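PDB 2HUN: 336aa long hypothetical dTDP-glucose 4,6-dehydratase, which probably acts as an NAD(+)-dependent dTDP-glucose 4,6-dehydratase, removing water from a sugar nucleotide, and binds NAD in a Rossmann-type domain. Local coordinates for residues V125-D128 against E129-G132; G137-E141 against N142-M146; K313-W316 against W317-P320. All coordinates share one frame; numbering follows the deposited sequence.

Contact 1: V125-D128 against E129-G132; sequences VSTD and EVYG. With NAD (nicotinamide-adenine-dinucleotide), chain C.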
loop_
_atom_site.group_PDB
_atom_site.type_symbol
_atom_site.label_atom_id
_atom_site.label_comp_id
_atom_site.label_asym_id
_atom_site.label_seq_id
_atom_site.Cartn_x
_atom_site.Cartn_y
_atom_site.Cartn_z
ATOM N N VAL A 125 10.315 -3.357 -8.510
ATOM C CA VAL A 125 9.845 -4.703 -8.834
ATOM C C VAL A 125 8.855 -5.209 -7.771
ATOM O O VAL A 125 9.151 -5.225 -6.570
ATOM C CB VAL A 125 11.032 -5.696 -8.958
ATOM C CG1 VAL A 125 10.520 -7.075 -9.397
ATOM C CG2 VAL A 125 12.032 -5.177 -9.980
ATOM N N SER A 126 7.676 -5.626 -8.221
ATOM C CA SER A 126 6.651 -6.096 -7.302
ATOM C C SER A 126 6.057 -7.434 -7.755
ATOM O O SER A 126 6.557 -8.054 -8.702
ATOM C CB SER A 126 5.562 -5.021 -7.162
ATOM O OG SER A 126 4.700 -5.280 -6.069
ATOM N N THR A 127 4.972 -7.855 -7.104
ATOM C CA THR A 127 4.357 -9.154 -7.381
ATOM C C THR A 127 2.878 -9.209 -7.750
ATOM O O THR A 127 2.088 -8.336 -7.381
ATOM C CB THR A 127 4.548 -10.084 -6.168
ATOM O OG1 THR A 127 3.841 -11.310 -6.377
ATOM C CG2 THR A 127 4.024 -9.420 -4.921
ATOM N N ASP A 128 2.510 -10.278 -8.453
ATOM C CA ASP A 128 1.129 -10.506 -8.874
ATOM C C ASP A 128 0.256 -10.787 -7.651
ATOM O O ASP A 128 -0.973 -10.718 -7.718
ATOM C CB ASP A 128 1.066 -11.687 -9.863
ATOM C CG ASP A 128 1.491 -13.028 -9.236
ATOM O OD1 ASP A 128 2.262 -13.037 -8.252
ATOM O OD2 ASP A 128 1.060 -14.082 -9.749
ATOM N N GLU A 129 0.897 -11.089 -6.526
ATOM C CA GLU A 129 0.159 -11.376 -5.303
ATOM C C GLU A 129 -0.508 -10.153 -4.679
ATOM O O GLU A 129 -1.403 -10.302 -3.844
ATOM C CB GLU A 129 1.066 -12.047 -4.264
ATOM C CG GLU A 129 1.395 -13.507 -4.574
ATOM C CD GLU A 129 2.160 -14.178 -3.442
ATOM O OE1 GLU A 129 1.596 -14.321 -2.338
ATOM O OE2 GLU A 129 3.329 -14.553 -3.656
ATOM N N VAL A 130 -0.094 -8.953 -5.072
ATOM C CA VAL A 130 -0.704 -7.752 -4.497
ATOM C C VAL A 130 -2.202 -7.691 -4.774
ATOM O O VAL A 130 -2.957 -7.163 -3.968
ATOM C CB VAL A 130 -0.049 -6.453 -5.026
ATOM C CG1 VAL A 130 1.363 -6.321 -4.470
ATOM C CG2 VAL A 130 -0.031 -6.459 -6.552
ATOM N N TYR A 131 -2.623 -8.249 -5.906
ATOM C CA TYR A 131 -4.030 -8.259 -6.301
ATOM C C TYR A 131 -4.900 -9.314 -5.618
ATOM O O TYR A 131 -6.125 -9.263 -5.705
ATOM C CB TYR A 131 -4.158 -8.552 -7.794
ATOM C CG TYR A 131 -3.486 -7.555 -8.713
ATOM C CD1 TYR A 131 -4.081 -6.324 -8.996
ATOM C CD2 TYR A 131 -2.274 -7.861 -9.330
ATOM C CE1 TYR A 131 -3.487 -5.424 -9.880
ATOM C CE2 TYR A 131 -1.667 -6.970 -10.214
ATOM C CZ TYR A 131 -2.282 -5.753 -10.486
ATOM O OH TYR A 131 -1.699 -4.873 -11.364
ATOM N N GLY A 132 -4.278 -10.280 -4.955
ATOM C CA GLY A 132 -5.065 -11.329 -4.332
ATOM C C GLY A 132 -5.526 -12.304 -5.402
ATOM O O GLY A 132 -5.178 -12.147 -6.575
HETATM P PA NAD C . 15.129 -13.873 -3.377
HETATM O O1A NAD C . 14.569 -14.199 -2.056
HETATM O O2A NAD C . 15.800 -14.939 -4.174
HETATM O O5B NAD C . 16.201 -12.701 -3.159
HETATM C C5B NAD C . 15.901 -11.465 -2.494
HETATM C C4B NAD C . 17.255 -10.747 -2.417
HETATM O O4B NAD C . 17.099 -9.449 -1.811
HETATM C C3B NAD C . 18.262 -11.538 -1.533
HETATM O O3B NAD C . 19.543 -11.614 -2.181
HETATM C C2B NAD C . 18.243 -10.760 -0.205
HETATM O O2B NAD C . 19.417 -10.853 0.603
HETATM C C1B NAD C . 17.951 -9.335 -0.675
HETATM N N9A NAD C . 17.284 -8.488 0.338
HETATM C C8A NAD C . 16.151 -8.736 1.021
HETATM N N7A NAD C . 15.895 -7.714 1.836
HETATM C C5A NAD C . 16.853 -6.805 1.685
HETATM C C6A NAD C . 17.132 -5.535 2.263
HETATM N N6A NAD C . 16.365 -4.971 3.187
HETATM N N1A NAD C . 18.294 -4.863 1.815
HETATM C C2A NAD C . 19.124 -5.445 0.844
HETATM N N3A NAD C . 18.861 -6.642 0.303
HETATM C C4A NAD C . 17.747 -7.298 0.720
HETATM O O3 NAD C . 13.856 -13.465 -4.237
HETATM P PN NAD C . 13.571 -13.049 -5.737
HETATM O O1N NAD C . 12.603 -14.098 -6.170
HETATM O O2N NAD C . 14.808 -12.975 -6.541
HETATM O O5D NAD C . 12.722 -11.677 -5.630
HETATM C C5D NAD C . 13.103 -10.446 -6.252
HETATM C C4D NAD C . 11.869 -9.510 -6.307
HETATM O O4D NAD C . 10.909 -9.988 -7.264
HETATM C C3D NAD C . 11.164 -9.383 -4.951
HETATM O O3D NAD C . 10.828 -7.986 -4.740
HETATM C C2D NAD C . 9.898 -10.269 -5.118
HETATM O O2D NAD C . 8.837 -9.768 -4.299
HETATM C C1D NAD C . 9.635 -10.147 -6.611
HETATM N N1N NAD C . 8.928 -11.295 -7.217
HETATM C C2N NAD C . 9.526 -12.595 -7.330
HETATM C C3N NAD C . 8.789 -13.630 -7.933
HETATM C C7N NAD C . 9.374 -15.052 -8.099
HETATM O O7N NAD C . 8.756 -15.871 -8.790
HETATM N N7N NAD C . 10.526 -15.359 -7.515
HETATM C C4N NAD C . 7.478 -13.386 -8.415
HETATM C C5N NAD C . 6.907 -12.103 -8.293
HETATM C C6N NAD C . 7.620 -11.048 -7.699
HETATM O O HOH W 1 5.374 -13.715 -5.492
HETATM O O HOH W 2 -3.498 -12.074 -9.007
#
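Thr-127 meets the turn that follows it with two oxygens, both as hydrogen-bond acceptors. Thr-127 OG1 takes the backbone N-H of Glu-129 at 3.0 Å in an almost straight bond (175°), which makes an ST turn. The hydroxyl reaches that N-H because OG1 is anti to the threonine N (chi1 174°), lying beside the carbonyl carbon where the chain runs on. Thr-127 O takes the N-H of Val-130 at 3.2 Å, with the donor standing above the carbonyl plane. One residue on, Asp-128 O receives a weak bond from Tyr-131 N at 3.5 Å, and Gly-132 N then bonds Glu-129 O.

Two waters add bridges to Thr-127 OG1 and Asp-128 O. One links Thr-127 OG1 to Glu-129 OE2, donating to the carboxylate. The other donates to both Asp-128 O and Gly-132 O.

These turns end strand 121-127 of the Rossmann sheet, on the side where the cofactor lies. The sequence STDEVYG fits the extended short-chain dehydrogenases of the 4,6-dehydratase type. The nicotinamide ring rests against this strand end: NAD C6N is 3.3 Å from Ser-126 O and 3.6 Å from Thr-127 CB. Val-125 CG1 faces ribose O4D. Lys-155, which bonds NAD, also bonds Val-125 O.

Van der Waals contacts pack round the turn. Val-130 CG1 lies 3.8 Å from Ser-126 OG, a hydroxyl bonded to Asp-159. Val-130 CG2 sits on one face of the Tyr-131 ring, toward its rim. Asp-128 O comes to the edge of that ring, in its plane, 3.5 Å from Tyr-131 CD2. The tyrosine OH is held by Asn-241 and Arg-177. Asp-128 OD1 passes 3.8 Å from Glu-129 CG, and the two carboxylate planes are turned 86° apart.

Contact 2: G137-E141 against N142-M146; sequences GSFTE and NDRLM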
loop_
_atom_site.group_PDB
_atom_site.type_symbol
_atom_site.label_atom_id
_atom_site.label_comp_id
_atom_site.label_asym_id
_atom_site.label_seq_id
_atom_site.Cartn_x
_atom_site.Cartn_y
_atom_site.Cartn_z
ATOM N N GLY A 137 -10.777 -14.726 -15.112
ATOM C CA GLY A 137 -10.320 -13.461 -15.660
ATOM C C GLY A 137 -8.922 -13.115 -15.174
ATOM O O GLY A 137 -8.223 -13.969 -14.632
ATOM N N SER A 138 -8.513 -11.865 -15.376
ATOM C CA SER A 138 -7.186 -11.410 -14.975
ATOM C C SER A 138 -7.222 -9.955 -14.538
ATOM O O SER A 138 -7.989 -9.162 -15.077
ATOM C CB SER A 138 -6.200 -11.554 -16.139
ATOM O OG SER A 138 -6.070 -12.901 -16.553
ATOM N N PHE A 139 -6.373 -9.614 -13.572
ATOM C CA PHE A 139 -6.284 -8.261 -13.037
ATOM C C PHE A 139 -5.468 -7.321 -13.919
ATOM O O PHE A 139 -4.413 -7.696 -14.448
ATOM C CB PHE A 139 -5.641 -8.287 -11.639
ATOM C CG PHE A 139 -6.513 -8.891 -10.569
ATOM C CD1 PHE A 139 -7.669 -8.243 -10.148
ATOM C CD2 PHE A 139 -6.161 -10.094 -9.958
ATOM C CE1 PHE A 139 -8.463 -8.782 -9.137
ATOM C CE2 PHE A 139 -6.951 -10.643 -8.943
ATOM C CZ PHE A 139 -8.102 -9.986 -8.532
ATOM N N THR A 140 -5.956 -6.093 -14.083
ATOM C CA THR A 140 -5.219 -5.114 -14.864
ATOM C C THR A 140 -4.609 -4.176 -13.832
ATOM O O THR A 140 -4.962 -4.227 -12.652
ATOM C CB THR A 140 -6.112 -4.278 -15.791
ATOM O OG1 THR A 140 -6.779 -3.278 -15.022
ATOM C CG2 THR A 140 -7.145 -5.155 -16.494
ATOM N N GLU A 141 -3.693 -3.329 -14.280
ATOM C CA GLU A 141 -3.033 -2.382 -13.390
ATOM C C GLU A 141 -4.027 -1.355 -12.841
ATOM O O GLU A 141 -3.689 -0.582 -11.946
ATOM C CB GLU A 141 -1.887 -1.668 -14.130
ATOM C CG GLU A 141 -0.814 -2.601 -14.690
ATOM C CD GLU A 141 -1.176 -3.214 -16.040
ATOM O OE1 GLU A 141 -2.319 -3.051 -16.505
ATOM O OE2 GLU A 141 -0.307 -3.874 -16.640
ATOM N N ASN A 142 -5.253 -1.344 -13.363
ATOM C CA ASN A 142 -6.251 -0.395 -12.855
ATOM C C ASN A 142 -7.179 -0.987 -11.792
ATOM O O ASN A 142 -8.080 -0.307 -11.307
ATOM C CB ASN A 142 -7.093 0.180 -14.005
ATOM C CG ASN A 142 -6.293 1.111 -14.898
ATOM O OD1 ASN A 142 -5.429 1.846 -14.421
ATOM N ND2 ASN A 142 -6.584 1.095 -16.195
ATOM N N ASP A 143 -6.959 -2.247 -11.421
ATOM C CA ASP A 143 -7.794 -2.893 -10.408
ATOM C C ASP A 143 -7.233 -2.690 -9.008
ATOM O O ASP A 143 -6.037 -2.511 -8.836
ATOM C CB ASP A 143 -7.913 -4.391 -10.689
ATOM C CG ASP A 143 -8.657 -4.680 -11.976
ATOM O OD1 ASP A 143 -9.632 -3.965 -12.255
ATOM O OD2 ASP A 143 -8.281 -5.630 -12.693
ATOM N N ARG A 144 -8.112 -2.710 -8.012
ATOM C CA ARG A 144 -7.717 -2.539 -6.623
ATOM C C ARG A 144 -6.816 -3.690 -6.220
ATOM O O ARG A 144 -6.770 -4.721 -6.885
ATOM C CB ARG A 144 -8.949 -2.551 -5.704
ATOM C CG ARG A 144 -9.474 -3.972 -5.353
ATOM C CD ARG A 144 -9.987 -4.736 -6.585
ATOM N NE ARG A 144 -10.439 -6.088 -6.251
ATOM C CZ ARG A 144 -9.635 -7.111 -5.963
ATOM N NH1 ARG A 144 -8.315 -6.956 -5.972
ATOM N NH2 ARG A 144 -10.151 -8.295 -5.649
ATOM N N LEU A 145 -6.106 -3.513 -5.115
ATOM C CA LEU A 145 -5.248 -4.562 -4.606
ATOM C C LEU A 145 -6.013 -5.236 -3.470
ATOM O O LEU A 145 -6.938 -4.648 -2.901
ATOM C CB LEU A 145 -3.929 -3.976 -4.079
ATOM C CG LEU A 145 -3.102 -3.156 -5.081
ATOM C CD1 LEU A 145 -1.766 -2.784 -4.463
ATOM C CD2 LEU A 145 -2.896 -3.940 -6.349
ATOM N N MET A 146 -5.636 -6.470 -3.150
ATOM C CA MET A 146 -6.273 -7.213 -2.068
ATOM C C MET A 146 -5.276 -8.249 -1.548
ATOM O O MET A 146 -5.482 -9.455 -1.695
ATOM C CB MET A 146 -7.540 -7.907 -2.570
ATOM C CG MET A 146 -8.466 -8.388 -1.453
ATOM S SD MET A 146 -8.997 -7.048 -0.350
ATOM C CE MET A 146 -10.152 -6.139 -1.420
HETATM O O HOH W 3 -9.860 -7.077 -14.431
HETATM O O HOH W 4 -3.252 -1.781 -9.408
#
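Thr-140 and Asp-143 close a type I beta turn, with the Asp-143 N-H bonded to Thr-140 O at 3.1 Å. The turn belongs to the long loop between strand 121-127 and helix 150-168 of the Rossmann domain, away from the annotated sites. Two side chains brace it. Asp-143 OD2 reaches back over the turn and accepts the Thr-140 N-H at 2.7 Å, nearly straight (169°) but from above the carboxylate plane. Thr-140 OG1 accepts the Asn-142 N-H at 3.0 Å, an ST turn inside the beta turn. With chi1 at 78°, this hydroxyl lies between the threonine's own N and carbonyl carbon, where it can meet the Asn-142 N-H.

Asp-143 OD2 also accepts a hydrogen bond from a water, which donates to Ser-138 O as well. With an alanine here in place of Asp-143, the Thr-140 N-H would probably lose its side-chain acceptor and the water one of its two, leaving the turn freer to shift.

Phe-139 turns its ring edge to the same carboxylate oxygen, the planes 73° apart. The ring also reaches Arg-144, whose side chain also packs on Asp-143 of the second subunit. Glu-141 OE2 bonds Asn-241 N. Phe-139 CE1 lies over one face of the Arg-144 guanidinium, toward its rim, 3.7 Å from Arg-144 NH1.

Contact 3: K313-W316 against W317-P320; sequences KNEW and WWKP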
loop_
_atom_site.group_PDB
_atom_site.type_symbol
_atom_site.label_atom_id
_atom_site.label_comp_id
_atom_site.label_asym_id
_atom_site.label_seq_id
_atom_site.Cartn_x
_atom_site.Cartn_y
_atom_site.Cartn_z
ATOM N N LYS A 313 23.530 -29.568 -15.321
ATOM C CA LYS A 313 24.934 -29.175 -15.493
ATOM C C LYS A 313 25.498 -28.321 -14.360
ATOM O O LYS A 313 26.683 -27.988 -14.355
ATOM C CB LYS A 313 25.116 -28.391 -16.801
ATOM C CG LYS A 313 26.479 -27.693 -16.928
ATOM C CD LYS A 313 26.403 -26.424 -17.767
ATOM C CE LYS A 313 27.711 -25.642 -17.683
ATOM N NZ LYS A 313 28.420 -25.835 -16.376
ATOM N N ASN A 314 24.667 -27.949 -13.401
ATOM C CA ASN A 314 25.170 -27.109 -12.330
ATOM C C ASN A 314 24.878 -27.693 -10.969
ATOM O O ASN A 314 24.472 -26.988 -10.044
ATOM C CB ASN A 314 24.577 -25.706 -12.463
ATOM C CG ASN A 314 25.240 -24.904 -13.569
ATOM O OD1 ASN A 314 26.351 -24.399 -13.397
ATOM N ND2 ASN A 314 24.573 -24.800 -14.720
ATOM N N GLU A 315 25.109 -28.995 -10.851
ATOM C CA GLU A 315 24.882 -29.682 -9.593
ATOM C C GLU A 315 25.712 -29.013 -8.503
ATOM O O GLU A 315 25.353 -29.044 -7.333
ATOM C CB GLU A 315 25.254 -31.167 -9.726
ATOM C CG GLU A 315 25.077 -31.966 -8.442
ATOM C CD GLU A 315 25.076 -33.472 -8.672
ATOM O OE1 GLU A 315 24.965 -33.911 -9.837
ATOM O OE2 GLU A 315 25.177 -34.214 -7.677
ATOM N N TRP A 316 26.815 -28.389 -8.899
ATOM C CA TRP A 316 27.687 -27.711 -7.942
ATOM C C TRP A 316 26.937 -26.606 -7.196
ATOM O O TRP A 316 27.196 -26.355 -6.013
ATOM C CB TRP A 316 28.891 -27.090 -8.655
ATOM C CG TRP A 316 28.553 -25.892 -9.493
ATOM C CD1 TRP A 316 28.138 -25.883 -10.797
ATOM C CD2 TRP A 316 28.580 -24.525 -9.071
ATOM N NE1 TRP A 316 27.910 -24.590 -11.213
ATOM C CE2 TRP A 316 28.173 -23.737 -10.171
ATOM C CE3 TRP A 316 28.909 -23.888 -7.864
ATOM C CZ2 TRP A 316 28.087 -22.341 -10.102
ATOM C CZ3 TRP A 316 28.821 -22.501 -7.795
ATOM C CH2 TRP A 316 28.414 -21.744 -8.908
ATOM N N TRP A 317 26.000 -25.964 -7.892
ATOM C CA TRP A 317 25.228 -24.864 -7.316
ATOM C C TRP A 317 24.096 -25.277 -6.364
ATOM O O TRP A 317 24.051 -24.806 -5.228
ATOM C CB TRP A 317 24.654 -23.980 -8.440
ATOM C CG TRP A 317 23.963 -22.738 -7.932
ATOM C CD1 TRP A 317 24.544 -21.536 -7.628
ATOM C CD2 TRP A 317 22.578 -22.610 -7.600
ATOM N NE1 TRP A 317 23.601 -20.667 -7.122
ATOM C CE2 TRP A 317 22.386 -21.302 -7.094
ATOM C CE3 TRP A 317 21.477 -23.475 -7.675
ATOM C CZ2 TRP A 317 21.135 -20.838 -6.665
ATOM C CZ3 TRP A 317 20.235 -23.017 -7.247
ATOM C CH2 TRP A 317 20.075 -21.706 -6.749
ATOM N N TRP A 318 23.200 -26.158 -6.810
ATOM C CA TRP A 318 22.062 -26.567 -5.981
ATOM C C TRP A 318 22.332 -27.611 -4.904
ATOM O O TRP A 318 21.648 -27.659 -3.880
ATOM C CB TRP A 318 20.909 -27.075 -6.859
ATOM C CG TRP A 318 21.245 -28.199 -7.817
ATOM C CD1 TRP A 318 21.546 -28.080 -9.145
ATOM C CD2 TRP A 318 21.186 -29.615 -7.547
ATOM N NE1 TRP A 318 21.663 -29.317 -9.729
ATOM C CE2 TRP A 318 21.453 -30.273 -8.777
ATOM C CE3 TRP A 318 20.935 -30.375 -6.404
ATOM C CZ2 TRP A 318 21.474 -31.671 -8.874
ATOM C CZ3 TRP A 318 20.953 -31.760 -6.509
ATOM C CH2 TRP A 318 21.219 -32.393 -7.735
ATOM N N LYS A 319 23.316 -28.457 -5.160
ATOM C CA LYS A 319 23.697 -29.520 -4.253
ATOM C C LYS A 319 23.905 -29.050 -2.802
ATOM O O LYS A 319 23.353 -29.626 -1.875
ATOM C CB LYS A 319 24.961 -30.178 -4.802
ATOM C CG LYS A 319 25.375 -31.413 -4.062
ATOM C CD LYS A 319 24.193 -32.339 -3.903
ATOM C CE LYS A 319 24.654 -33.616 -3.247
ATOM N NZ LYS A 319 23.565 -34.195 -2.401
ATOM N N PRO A 320 24.709 -28.000 -2.585
ATOM C CA PRO A 320 24.943 -27.496 -1.224
ATOM C C PRO A 320 23.655 -26.980 -0.584
ATOM O O PRO A 320 23.539 -26.907 0.639
ATOM C CB PRO A 320 25.940 -26.357 -1.439
ATOM C CG PRO A 320 26.630 -26.732 -2.706
ATOM C CD PRO A 320 25.532 -27.270 -3.562
#
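Trp-318 folds its indole back over Glu-315, one turn earlier in the short helix 315-318. CG lies between the tryptophan's own N and carbonyl carbon (chi1 55°), which turns the ring back onto Glu-315. Beyond CB, the first ring atoms pass Asn-314 O: Trp-318 CD1 is 3.2 Å from it. Trp-318 NE1 comes next, 3.2 Å from Glu-315 CA, while its N-H bonds Tyr-311 O in the preceding helix. Glu-315 CA thus sits over the face of the five-membered ring in a CH-pi contact, 3.6 Å from the centroid. Farther out, Trp-318 CZ2 meets Glu-315 CG at 3.6 Å. Trp-318 CH2 meets CG and CD, where the carboxylate lies only 18° from parallel to the ring.

The neighbouring pair packs differently. Trp-317 CB stands over the centre of the Trp-316 six-membered ring, and the Trp-317 edge points at the same face (edge-to-face, planes at 83°). Trp-316 NE1 bonds Asn-314 OD1 at 2.7 Å, on a lone pair. Trp-317 NE1 is held by Asn-46.

Asn-314 O accepts the Trp-317 N-H at 2.8 Å. Trp-316 O meets Pro-320 CD at 3.1 Å. Proline has no N-H to give, and the helical N-H bond from Pro-320 back to Trp-316 O cannot form.

Contacts 1 and 2 adjoin, their centres 10 Å apart, and follow each other along the chain. Val-130 O probably accepts Met-146 N at 2.9 Å, and Tyr-131 O probably accepts Arg-144 NH1 at 3.2 Å. The rings of Tyr-131 and Phe-139 meet almost parallel. The turn of contact 2 is thereby joined to the turn that follows the NAD-touching strand end, although the Phe-139 side chain is about 13 Å from NAD. Contact 3 lies across the chain's centre, about 30 Å from contact 1 and 38 Å from contact 2, centre to centre. It too approaches NAD: the Trp-317 side chain is about 8 Å from NAD and about 7 Å from the side chain of Phe-14, neither a contact.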